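Local coordinates for protein N-Acetyltransferase, PseH (Campylobacter jejuni subsp. jejuni PT14, PDB 4XPL) that transfers an acetyl group from acetyl coenzyme A to the 4-amino group of a UDP-linked amino sugar on the way to pseudaminic acid, which modifies flagellin, at residues 11-16 with 22-27; 121-126 with 132-137. The protein carries 8 engineered substitutions. All coordinates share one frame; numbering follows the deposited sequence.

Contact 1 of 2, residues 11-16 with 22-27; sequences KNFTEL and ELIFKW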
ATOM      1  N   LYS A  11      -4.021   3.437 -10.173  1.00 23.52           N
ATOM      2  CA  LYS A  11      -5.329   4.075 -10.116  1.00 23.50           C
ATOM      3  C   LYS A  11      -5.630   4.474  -8.672  1.00 21.99           C
ATOM      4  O   LYS A  11      -5.769   3.630  -7.807  1.00 21.62           O
ATOM      5  CB  LYS A  11      -6.418   3.173 -10.679  1.00 25.13           C
ATOM      6  CG  LYS A  11      -7.809   3.803 -10.734  1.00 25.66           C
ATOM      7  CD  LYS A  11      -8.754   2.953 -11.627  1.00 28.67           C
ATOM      8  CE  LYS A  11     -10.097   3.592 -11.764  1.00 30.88           C
ATOM      9  NZ  LYS A  11     -10.963   2.776 -12.647  1.00 35.74           N
ATOM     10  N   ASN A  12      -5.743   5.781  -8.445  1.00 21.71           N
ATOM     11  CA  ASN A  12      -6.110   6.295  -7.139  1.00 21.09           C
ATOM     12  C   ASN A  12      -7.481   5.765  -6.690  1.00 21.27           C
ATOM     13  O   ASN A  12      -8.472   5.780  -7.450  1.00 22.26           O
ATOM     14  CB  ASN A  12      -6.121   7.825  -7.140  1.00 21.74           C
ATOM     15  CG  ASN A  12      -5.961   8.415  -5.735  1.00 21.68           C
ATOM     16  OD1 ASN A  12      -6.670   8.022  -4.804  1.00 21.60           O
ATOM     17  ND2 ASN A  12      -5.025   9.379  -5.589  1.00 22.33           N
ATOM     18  N   PHE A  13      -7.536   5.289  -5.446  1.00 20.67           N
ATOM     19  CA  PHE A  13      -8.803   4.911  -4.822  1.00 20.81           C
ATOM     20  C   PHE A  13      -9.899   5.978  -4.945  1.00 21.72           C
ATOM     21  O   PHE A  13     -11.063   5.627  -4.924  1.00 22.17           O
ATOM     22  CB  PHE A  13      -8.621   4.558  -3.324  1.00 20.51           C
ATOM     23  CG  PHE A  13      -8.252   3.109  -3.064  1.00 20.46           C
ATOM     24  CD1 PHE A  13      -7.401   2.411  -3.913  1.00 20.67           C
ATOM     25  CD2 PHE A  13      -8.734   2.454  -1.930  1.00 20.90           C
ATOM     26  CE1 PHE A  13      -7.035   1.094  -3.652  1.00 21.43           C
ATOM     27  CE2 PHE A  13      -8.388   1.126  -1.677  1.00 22.28           C
ATOM     28  CZ  PHE A  13      -7.531   0.451  -2.553  1.00 21.84           C
ATOM     29  N   THR A  14      -9.537   7.259  -5.026  1.00 22.39           N
ATOM     30  CA  THR A  14     -10.526   8.335  -5.203  1.00 24.13           C
ATOM     31  C   THR A  14     -11.289   8.235  -6.547  1.00 25.36           C
ATOM     32  O   THR A  14     -12.372   8.813  -6.691  1.00 27.21           O
ATOM     33  CB  THR A  14      -9.916   9.763  -5.063  1.00 25.40           C
ATOM     34  OG1 THR A  14      -8.830   9.953  -5.992  1.00 25.04           O
ATOM     35  CG2 THR A  14      -9.418  10.020  -3.575  1.00 25.35           C
ATOM     36  N   GLU A  15     -10.727   7.483  -7.492  1.00 24.88           N
ATOM     37  CA  GLU A  15     -11.380   7.223  -8.787  1.00 26.65           C
ATOM     38  C   GLU A  15     -11.947   5.808  -8.974  1.00 26.59           C
ATOM     39  O   GLU A  15     -12.368   5.486 -10.090  1.00 28.55           O
ATOM     40  CB  GLU A  15     -10.387   7.497  -9.908  1.00 27.27           C
ATOM     41  CG  GLU A  15     -10.206   8.969 -10.205  1.00 28.83           C
ATOM     42  CD  GLU A  15      -9.240   9.626  -9.279  1.00 29.18           C
ATOM     43  OE1 GLU A  15      -8.023   9.399  -9.458  1.00 29.61           O
ATOM     44  OE2 GLU A  15      -9.692  10.409  -8.417  1.00 28.91           O
ATOM     45  N   LEU A  16     -11.951   4.966  -7.928  1.00 24.94           N
ATOM     46  CA  LEU A  16     -12.496   3.604  -8.074  1.00 25.83           C
ATOM     47  C   LEU A  16     -13.948   3.615  -8.512  1.00 28.93           C
ATOM     48  O   LEU A  16     -14.739   4.449  -8.061  1.00 28.06           O
ATOM     49  CB  LEU A  16     -12.448   2.797  -6.783  1.00 24.49           C
ATOM     50  CG  LEU A  16     -11.081   2.504  -6.178  1.00 24.14           C
ATOM     51  CD1 LEU A  16     -11.235   1.582  -4.953  1.00 24.25           C
ATOM     52  CD2 LEU A  16     -10.102   1.922  -7.188  1.00 24.97           C
ATOM     53  N   GLU A  22     -16.256  -3.274  -5.108  1.00 37.93           N
ATOM     54  CA  GLU A  22     -16.801  -4.615  -4.855  1.00 40.69           C
ATOM     55  C   GLU A  22     -15.664  -5.650  -4.776  1.00 41.39           C
ATOM     56  O   GLU A  22     -15.517  -6.351  -3.768  1.00 41.77           O
ATOM     57  CB  GLU A  22     -17.771  -4.971  -5.991  1.00 43.96           C
ATOM     58  CG  GLU A  22     -18.383  -6.357  -5.948  1.00 49.94           C
ATOM     59  CD  GLU A  22     -19.516  -6.489  -4.936  1.00 52.83           C
ATOM     60  OE1 GLU A  22     -20.104  -7.588  -4.902  1.00 59.53           O
ATOM     61  OE2 GLU A  22     -19.834  -5.523  -4.191  1.00 52.06           O
ATOM     62  N   LEU A  23     -14.865  -5.713  -5.844  1.00 41.46           N
ATOM     63  CA  LEU A  23     -13.772  -6.680  -5.974  1.00 43.00           C
ATOM     64  C   LEU A  23     -12.756  -6.623  -4.836  1.00 40.23           C
ATOM     65  O   LEU A  23     -12.520  -7.624  -4.163  1.00 40.94           O
ATOM     66  CB  LEU A  23     -13.044  -6.468  -7.313  1.00 44.65           C
ATOM     67  CG  LEU A  23     -11.923  -7.422  -7.726  1.00 49.58           C
ATOM     68  CD1 LEU A  23     -12.481  -8.746  -8.246  1.00 55.50           C
ATOM     69  CD2 LEU A  23     -11.034  -6.782  -8.795  1.00 51.13           C
ATOM     70  N   ILE A  24     -12.140  -5.465  -4.623  1.00 36.84           N
ATOM     71  CA  ILE A  24     -10.945  -5.423  -3.788  1.00 36.20           C
ATOM     72  C   ILE A  24     -11.230  -5.572  -2.303  1.00 35.53           C
ATOM     73  O   ILE A  24     -10.407  -6.133  -1.586  1.00 35.67           O
ATOM     74  CB  ILE A  24     -10.022  -4.200  -4.073  1.00 34.94           C
ATOM     75  CG1 ILE A  24     -10.625  -2.898  -3.594  1.00 32.22           C
ATOM     76  CG2 ILE A  24      -9.673  -4.122  -5.579  1.00 36.18           C
ATOM     77  CD1 ILE A  24      -9.793  -1.701  -4.048  1.00 33.84           C
ATOM     78  N   PHE A  25     -12.393  -5.117  -1.841  1.00 34.99           N
ATOM     79  CA  PHE A  25     -12.685  -5.194  -0.400  1.00 35.82           C
ATOM     80  C   PHE A  25     -13.036  -6.621   0.030  1.00 38.66           C
ATOM     81  O   PHE A  25     -13.011  -6.935   1.216  1.00 40.42           O
ATOM     82  CB  PHE A  25     -13.740  -4.162   0.014  1.00 34.43           C
ATOM     83  CG  PHE A  25     -13.203  -2.745   0.077  1.00 33.24           C
ATOM     84  CD1 PHE A  25     -12.624  -2.260   1.241  1.00 35.23           C
ATOM     85  CD2 PHE A  25     -13.268  -1.911  -1.034  1.00 35.05           C
ATOM     86  CE1 PHE A  25     -12.123  -0.964   1.304  1.00 33.50           C
ATOM     87  CE2 PHE A  25     -12.747  -0.617  -1.003  1.00 33.93           C
ATOM     88  CZ  PHE A  25     -12.182  -0.138   0.176  1.00 33.85           C
ATOM     89  N   LYS A  26     -13.309  -7.483  -0.950  1.00 40.60           N
ATOM     90  CA  LYS A  26     -13.485  -8.922  -0.733  1.00 43.66           C
ATOM     91  C   LYS A  26     -12.191  -9.727  -0.608  1.00 46.16           C
ATOM     92  O   LYS A  26     -12.241 -10.890  -0.225  1.00 49.05           O
ATOM     93  CB  LYS A  26     -14.276  -9.527  -1.894  1.00 45.86           C
ATOM     94  CG  LYS A  26     -15.741  -9.162  -1.912  1.00 46.80           C
ATOM     95  CD  LYS A  26     -16.393  -9.694  -3.181  1.00 51.62           C
ATOM     96  CE  LYS A  26     -17.904  -9.559  -3.138  1.00 52.28           C
ATOM     97  NZ  LYS A  26     -18.482  -9.887  -4.473  1.00 56.76           N
ATOM     98  N   TRP A  27     -11.041  -9.154  -0.954  1.00 45.04           N
ATOM     99  CA  TRP A  27      -9.795  -9.904  -0.874  1.00 48.16           C
ATOM    100  C   TRP A  27      -9.574 -10.411   0.544  1.00 51.16           C
ATOM    101  O   TRP A  27      -9.752  -9.658   1.505  1.00 49.00           O
ATOM    102  CB  TRP A  27      -8.588  -9.056  -1.313  1.00 45.98           C
ATOM    103  CG  TRP A  27      -8.548  -8.733  -2.782  1.00 42.55           C
ATOM    104  CD1 TRP A  27      -9.337  -9.253  -3.768  1.00 41.77           C
ATOM    105  CD2 TRP A  27      -7.632  -7.841  -3.434  1.00 36.93           C
ATOM    106  NE1 TRP A  27      -8.989  -8.718  -4.985  1.00 41.09           N
ATOM    107  CE2 TRP A  27      -7.938  -7.858  -4.810  1.00 38.20           C
ATOM    108  CE3 TRP A  27      -6.587  -7.032  -2.986  1.00 34.96           C
ATOM    109  CZ2 TRP A  27      -7.248  -7.078  -5.738  1.00 36.11           C
ATOM    110  CZ3 TRP A  27      -5.885  -6.284  -3.916  1.00 33.89           C
ATOM    111  CH2 TRP A  27      -6.217  -6.320  -5.281  1.00 34.42           C
TER

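Contact 2 of 2, residues 121-126 with 132-137; sequences AYVFKS and KLYQQN. Engineered in segment 121-126: S126 (natural residue Asp). With ACO (acetyl coenzyme *a), chain B.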
ATOM      1  N   ALA A 121       7.756   1.482   7.490  1.00 17.90           N
ATOM      2  CA  ALA A 121       6.660   0.537   7.655  1.00 19.79           C
ATOM      3  C   ALA A 121       6.816  -0.173   8.972  1.00 20.51           C
ATOM      4  O   ALA A 121       7.878  -0.150   9.582  1.00 19.80           O
ATOM      5  CB  ALA A 121       6.624  -0.487   6.509  1.00 18.45           C
ATOM      6  N   TYR A 122       5.744  -0.831   9.396  1.00 23.69           N
ATOM      7  CA  TYR A 122       5.814  -1.780  10.497  1.00 25.68           C
ATOM      8  C   TYR A 122       4.992  -3.009  10.125  1.00 26.69           C
ATOM      9  O   TYR A 122       4.004  -2.910   9.389  1.00 26.65           O
ATOM     10  CB  TYR A 122       5.337  -1.172  11.809  1.00 27.79           C
ATOM     11  CG  TYR A 122       3.929  -0.656  11.786  1.00 33.85           C
ATOM     12  CD1 TYR A 122       3.638   0.572  11.196  1.00 37.28           C
ATOM     13  CD2 TYR A 122       2.881  -1.382  12.359  1.00 40.32           C
ATOM     14  CE1 TYR A 122       2.348   1.066  11.159  1.00 41.25           C
ATOM     15  CE2 TYR A 122       1.569  -0.899  12.323  1.00 45.05           C
ATOM     16  CZ  TYR A 122       1.315   0.333  11.720  1.00 46.15           C
ATOM     17  OH  TYR A 122       0.035   0.846  11.676  1.00 52.49           O
ATOM     18  N   VAL A 123       5.464  -4.169  10.568  1.00 26.63           N
ATOM     19  CA  VAL A 123       4.816  -5.430  10.272  1.00 29.06           C
ATOM     20  C   VAL A 123       4.885  -6.325  11.494  1.00 30.78           C
ATOM     21  O   VAL A 123       5.795  -6.202  12.313  1.00 29.72           O
ATOM     22  CB  VAL A 123       5.464  -6.159   9.079  1.00 28.73           C
ATOM     23  CG1 VAL A 123       5.024  -5.528   7.787  1.00 30.00           C
ATOM     24  CG2 VAL A 123       6.997  -6.186   9.232  1.00 29.33           C
ATOM     25  N   PHE A 124       3.889  -7.188  11.629  1.00 33.27           N
ATOM     26  CA  PHE A 124       3.930  -8.220  12.645  1.00 35.53           C
ATOM     27  C   PHE A 124       5.171  -9.067  12.372  1.00 34.39           C
ATOM     28  O   PHE A 124       5.511  -9.357  11.209  1.00 32.20           O
ATOM     29  CB  PHE A 124       2.679  -9.096  12.597  1.00 39.26           C
ATOM     30  CG  PHE A 124       1.456  -8.446  13.174  1.00 43.45           C
ATOM     31  CD1 PHE A 124       1.315  -8.304  14.549  1.00 45.31           C
ATOM     32  CD2 PHE A 124       0.432  -7.991  12.345  1.00 45.15           C
ATOM     33  CE1 PHE A 124       0.174  -7.707  15.098  1.00 49.07           C
ATOM     34  CE2 PHE A 124      -0.714  -7.392  12.887  1.00 47.91           C
ATOM     35  CZ  PHE A 124      -0.838  -7.248  14.259  1.00 50.29           C
ATOM     36  N   LYS A 125       5.831  -9.464  13.455  1.00 34.79           N
ATOM     37  CA  LYS A 125       7.070 -10.232  13.395  1.00 34.72           C
ATOM     38  C   LYS A 125       6.942 -11.567  12.672  1.00 36.42           C
ATOM     39  O   LYS A 125       7.932 -12.088  12.178  1.00 37.37           O
ATOM     40  CB  LYS A 125       7.572 -10.513  14.823  1.00 36.61           C
ATOM     41  CG  LYS A 125       7.902  -9.275  15.606  1.00 34.80           C
ATOM     42  CD  LYS A 125       8.447  -9.613  16.982  1.00 38.03           C
ATOM     43  CE  LYS A 125       8.442  -8.368  17.807  1.00 37.44           C
ATOM     44  NZ  LYS A 125       9.031  -8.558  19.125  1.00 36.78           N
ATOM     45  N   SER A 126       5.738 -12.137  12.650  1.00 38.28           N
ATOM     46  CA  SER A 126       5.486 -13.409  11.972  1.00 40.70           C
ATOM     47  C   SER A 126       5.317 -13.251  10.451  1.00 38.89           C
ATOM     48  O   SER A 126       5.179 -14.248   9.749  1.00 40.12           O
ATOM     49  CB  SER A 126       4.222 -14.063  12.541  1.00 44.38           C
ATOM     50  OG  SER A 126       3.109 -13.200  12.359  1.00 44.02           O
ATOM     51  N   LYS A 132      11.153 -10.319   4.424  1.00 29.85           N
ATOM     52  CA  LYS A 132      12.120 -10.697   3.400  1.00 31.56           C
ATOM     53  C   LYS A 132      12.079  -9.707   2.215  1.00 29.62           C
ATOM     54  O   LYS A 132      13.112  -9.277   1.689  1.00 28.28           O
ATOM     55  CB  LYS A 132      11.786 -12.099   2.916  1.00 35.42           C
ATOM     56  CG  LYS A 132      12.759 -12.696   1.868  1.00 40.94           C
ATOM     57  CD  LYS A 132      14.185 -12.624   2.395  1.00 45.23           C
ATOM     58  CE  LYS A 132      15.108 -13.631   1.774  1.00 51.12           C
ATOM     59  NZ  LYS A 132      16.240 -13.858   2.747  1.00 55.47           N
ATOM     60  N   LEU A 133      10.869  -9.332   1.823  1.00 28.05           N
ATOM     61  CA  LEU A 133      10.678  -8.441   0.690  1.00 27.10           C
ATOM     62  C   LEU A 133      11.277  -7.080   0.995  1.00 24.82           C
ATOM     63  O   LEU A 133      11.952  -6.497   0.157  1.00 24.86           O
ATOM     64  CB  LEU A 133       9.184  -8.307   0.414  1.00 27.39           C
ATOM     65  CG  LEU A 133       8.791  -7.760  -0.921  1.00 28.30           C
ATOM     66  CD1 LEU A 133       9.407  -8.614  -2.037  1.00 28.00           C
ATOM     67  CD2 LEU A 133       7.259  -7.711  -0.977  1.00 31.12           C
ATOM     68  N   TYR A 134      11.033  -6.585   2.208  1.00 23.05           N
ATOM     69  CA  TYR A 134      11.567  -5.289   2.649  1.00 21.94           C
ATOM     70  C   TYR A 134      13.093  -5.326   2.731  1.00 22.70           C
ATOM     71  O   TYR A 134      13.772  -4.395   2.281  1.00 21.73           O
ATOM     72  CB  TYR A 134      10.965  -4.887   4.012  1.00 21.28           C
ATOM     73  CG  TYR A 134       9.455  -4.655   3.991  1.00 21.81           C
ATOM     74  CD1 TYR A 134       8.728  -4.677   2.797  1.00 23.85           C
ATOM     75  CD2 TYR A 134       8.749  -4.425   5.171  1.00 24.94           C
ATOM     76  CE1 TYR A 134       7.361  -4.493   2.782  1.00 25.50           C
ATOM     77  CE2 TYR A 134       7.342  -4.207   5.146  1.00 24.17           C
ATOM     78  CZ  TYR A 134       6.677  -4.239   3.955  1.00 24.20           C
ATOM     79  OH  TYR A 134       5.304  -4.050   3.912  1.00 25.81           O
ATOM     80  N   GLN A 135      13.635  -6.402   3.291  1.00 24.35           N
ATOM     81  CA  GLN A 135      15.084  -6.571   3.398  1.00 27.35           C
ATOM     82  C   GLN A 135      15.699  -6.617   2.006  1.00 28.20           C
ATOM     83  O   GLN A 135      16.774  -6.054   1.776  1.00 28.89           O
ATOM     84  CB  GLN A 135      15.434  -7.862   4.162  1.00 30.43           C
ATOM     85  CG  GLN A 135      16.898  -8.268   4.102  1.00 37.43           C
ATOM     86  CD  GLN A 135      17.122  -9.558   3.341  1.00 45.67           C
ATOM     87  OE1 GLN A 135      16.969 -10.656   3.912  1.00 50.15           O
ATOM     88  NE2 GLN A 135      17.510  -9.449   2.062  1.00 48.41           N
ATOM     89  N   GLN A 136      15.031  -7.295   1.076  1.00 28.32           N
ATOM     90  CA  GLN A 136      15.544  -7.377  -0.298  1.00 29.60           C
ATOM     91  C   GLN A 136      15.577  -6.013  -0.990  1.00 27.25           C
ATOM     92  O   GLN A 136      16.330  -5.816  -1.928  1.00 28.59           O
ATOM     93  CB  GLN A 136      14.721  -8.362  -1.133  1.00 30.90           C
ATOM     94  CG  GLN A 136      14.993  -9.815  -0.776  1.00 35.80           C
ATOM     95  CD  GLN A 136      14.102 -10.798  -1.499  1.00 39.00           C
ATOM     96  OE1 GLN A 136      14.433 -11.981  -1.587  1.00 46.19           O
ATOM     97  NE2 GLN A 136      12.973 -10.334  -2.007  1.00 37.73           N
ATOM     98  N   ASN A 137      14.749  -5.082  -0.540  1.00 23.58           N
ATOM     99  CA  ASN A 137      14.728  -3.723  -1.092  1.00 22.63           C
ATOM    100  C   ASN A 137      15.467  -2.692  -0.186  1.00 23.02           C
ATOM    101  O   ASN A 137      15.233  -1.470  -0.262  1.00 22.71           O
ATOM    102  CB  ASN A 137      13.282  -3.302  -1.364  1.00 20.81           C
ATOM    103  CG  ASN A 137      12.691  -4.012  -2.559  1.00 22.10           C
ATOM    104  OD1 ASN A 137      12.855  -3.558  -3.684  1.00 26.07           O
ATOM    105  ND2 ASN A 137      12.079  -5.183  -2.336  1.00 22.46           N
TER
HETATM  106  N1A ACO B 701      11.127 -16.692   5.187  1.00 67.60           N
HETATM  107  C2A ACO B 701      11.809 -15.926   4.309  1.00 67.57           C
HETATM  108  N3A ACO B 701      11.350 -15.661   3.067  1.00 66.37           N
HETATM  109  C4A ACO B 701      10.160 -16.150   2.618  1.00 64.95           C
HETATM  110  C5A ACO B 701       9.355 -16.986   3.520  1.00 65.73           C
HETATM  111  C6A ACO B 701       9.925 -17.244   4.874  1.00 67.55           C
HETATM  112  N6A ACO B 701       9.272 -18.010   5.786  1.00 68.64           N
HETATM  113  N7A ACO B 701       8.247 -17.331   2.826  1.00 64.73           N
HETATM  114  C8A ACO B 701       8.331 -16.764   1.589  1.00 63.42           C
HETATM  115  N9A ACO B 701       9.475 -16.055   1.469  1.00 62.66           N
HETATM  116  C1B ACO B 701       9.964 -15.266   0.294  1.00 59.84           C
HETATM  117  C2B ACO B 701       9.640 -15.886  -1.060  1.00 58.65           C
HETATM  118  O2B ACO B 701      10.530 -16.961  -1.379  1.00 58.45           O
HETATM  119  C3B ACO B 701       9.819 -14.686  -1.964  1.00 57.39           C
HETATM  120  O3B ACO B 701      11.208 -14.572  -2.276  1.00 57.96           O
HETATM  121  P3B ACO B 701      11.796 -13.677  -3.487  1.00 59.80           P
HETATM  122  O7A ACO B 701      11.394 -12.238  -3.176  1.00 59.57           O
HETATM  123  O8A ACO B 701      13.286 -13.898  -3.351  1.00 59.05           O
HETATM  124  O9A ACO B 701      11.191 -14.253  -4.752  1.00 57.02           O
HETATM  125  C4B ACO B 701       9.329 -13.505  -1.126  1.00 55.42           C
HETATM  126  O4B ACO B 701       9.403 -13.938   0.242  1.00 58.00           O
HETATM  127  C5B ACO B 701       7.905 -13.080  -1.503  1.00 51.67           C
HETATM  128  O5B ACO B 701       7.022 -14.212  -1.537  1.00 45.58           O
HETATM  129  P1A ACO B 701       5.852 -14.418  -2.639  1.00 39.91           P
HETATM  130  O1A ACO B 701       5.084 -15.677  -2.341  1.00 39.09           O
HETATM  131  O2A ACO B 701       6.411 -14.175  -4.025  1.00 39.48           O
HETATM  132  O3A ACO B 701       4.753 -13.315  -2.232  1.00 36.73           O
HETATM  133  P2A ACO B 701       4.459 -11.996  -3.074  1.00 31.00           P
HETATM  134  O4A ACO B 701       5.761 -11.365  -3.496  1.00 34.37           O
HETATM  135  O5A ACO B 701       3.466 -12.383  -4.151  1.00 35.17           O
HETATM  136  O6A ACO B 701       3.620 -11.102  -2.022  1.00 31.86           O
HETATM  137  CBP ACO B 701       3.088  -9.776  -0.154  1.00 26.93           C
HETATM  138  CCP ACO B 701       4.169 -10.602  -0.806  1.00 27.76           C
HETATM  139  CDP ACO B 701       2.712  -8.617  -1.123  1.00 24.84           C
HETATM  140  CEP ACO B 701       3.617  -9.225   1.177  1.00 22.83           C
HETATM  141  CAP ACO B 701       1.895 -10.716   0.085  1.00 26.27           C
HETATM  142  OAP ACO B 701       2.292 -11.845   0.901  1.00 27.21           O
HETATM  143  C9P ACO B 701       0.738 -10.030   0.741  1.00 27.03           C
HETATM  144  O9P ACO B 701      -0.010  -9.290   0.100  1.00 22.88           O
HETATM  145  N8P ACO B 701       0.556 -10.307   2.035  1.00 26.94           N
HETATM  146  C7P ACO B 701      -0.587  -9.789   2.780  1.00 26.78           C
HETATM  147  C6P ACO B 701      -0.485  -8.270   2.980  1.00 26.99           C
HETATM  148  C5P ACO B 701       0.764  -7.893   3.754  1.00 28.75           C
HETATM  149  O5P ACO B 701       1.183  -8.601   4.676  1.00 26.83           O
HETATM  150  N4P ACO B 701       1.351  -6.739   3.433  1.00 26.21           N
HETATM  151  C3P ACO B 701       2.408  -6.182   4.294  1.00 29.20           C
HETATM  152  C2P ACO B 701       1.788  -5.399   5.473  1.00 28.92           C
HETATM  153  S1P ACO B 701       0.986  -3.964   4.792  1.00 30.93           S
HETATM  154  C   ACO B 701      -0.646  -4.296   4.762  1.00 31.64           C
HETATM  155  O   ACO B 701      -1.068  -5.399   5.129  1.00 32.36           O
HETATM  156  CH3 ACO B 701      -1.562  -3.217   4.238  1.00 32.72           C

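Contact 1 of 2, residues 11-16 with 22-27
F13, L16, I24 and F25 make a small, wholly apolar contact where the edge strand 8-12 runs out and the chain turns back into helix 18-25, at one margin of the GNAT sheet. No hydrogen bond crosses it. I24 does most of the work from the helix side: its CD1 methyl ends 3.5 Å from F13 CZ, with CE1 and CE2 of the same ring a little further off, so the methyl sits at the far end of the phenyl group. The two side chains arrive from opposite directions. I24 CG1 lies between the backbone N and the carbonyl carbon (chi1 71°), and the trans step beyond it carries CD1 out to this meeting. There L16 joins in, tip to tip, its CD1 lying 3.7 Å from I24 CD1. That same L16 methyl rests over one face of the F13 ring, toward the rim, and F25 adds a looser touch, its CZ 4.4 Å from F13 CE2.

The turn that presents F13 and L16 is held by its own bonds. N12 OD1 accepts from T14 N at 3.0 Å, nearly straight at the hydrogen, which makes an Asx turn; E15 N and L16 N bond back to N12 O and F13 O. Outside the two segments F13 meets Y62 and L51, I24 rests on L64, and F25 stacks on H47. Between 11-16 and 22-27 only carbon meets carbon, so here the turn after the strand and the helix fit by shape and by burial of F13 and I24; a polar link lies just outside, the K11-E20 salt bridge.

Contact 2 of 2, residues 121-126 with 132-137
Y134 spans this contact from helix 128-136 to strand 118-124 and on to the cofactor. Its CB points toward the strand, and CG stands anti to the carbonyl carbon (chi1 -64°), which turns the ring toward A121 and V123. CE2 does the touching: V123 CG1 lies 3.8 Å from it and A121 CB 4.0 Å, two neighbours two residues apart on the strand and facing the same way, so that both approach one ring atom. Both meet the ring obliquely. F87 packs against the same ring edge-to-face, and L89, M103 and V151 add further apolar cover. At the tip, OH reaches the pantetheine arm of acetyl coenzyme A, 3.6 Å from its C3P. V123 CG1 lies 4.0 Å from C2P, the carbon next to the thioester sulfur, so strand and helix both border the thioester end of the arm.

This strand followed by a helix, with the cofactor alongside, belongs to the acetyl coenzyme A site of the GNAT fold. The helix also meets the other end of the cofactor. Q136, extended beyond CG, gives NE2 to the 3'-phosphate oxygen O7A in a 2.7 Å bond, straight to within 10° at the hydrogen. One turn back, K132 lays its CG 3.5 Å from the adenine nitrogen N3A, an approach made by the aliphatic part of the chain. N137 folds back on the preceding turn: ND2 donates to L133 O at 2.8 Å, while OD1 takes a hydrogen from Q100 NE2 of helix 99-114.

How the contacts relate
From the N terminus the chain leaves edge strand 8-12, and contact 1 closes a short excursion by bringing helix 18-25 back against the turn after the strand. The chain then runs through helix 41-56, strands 61-67, 70-78 and 84-91, and helix 99-114 before strand 118-124, where contact 2 closes a second short excursion, through helix 128-136. The two are in series, neither nested nor crossing, on opposite sides of the chain's centre, their own centres about 24 Å apart. The same mixed sheet links them: residues 11-12 end one of its two outermost strands, and residues 121-124 belong to an inner one between 84-91 and 148-154. Contact 2 borders acetyl coenzyme A directly, whereas F13's side chain stays about 10 Å from it.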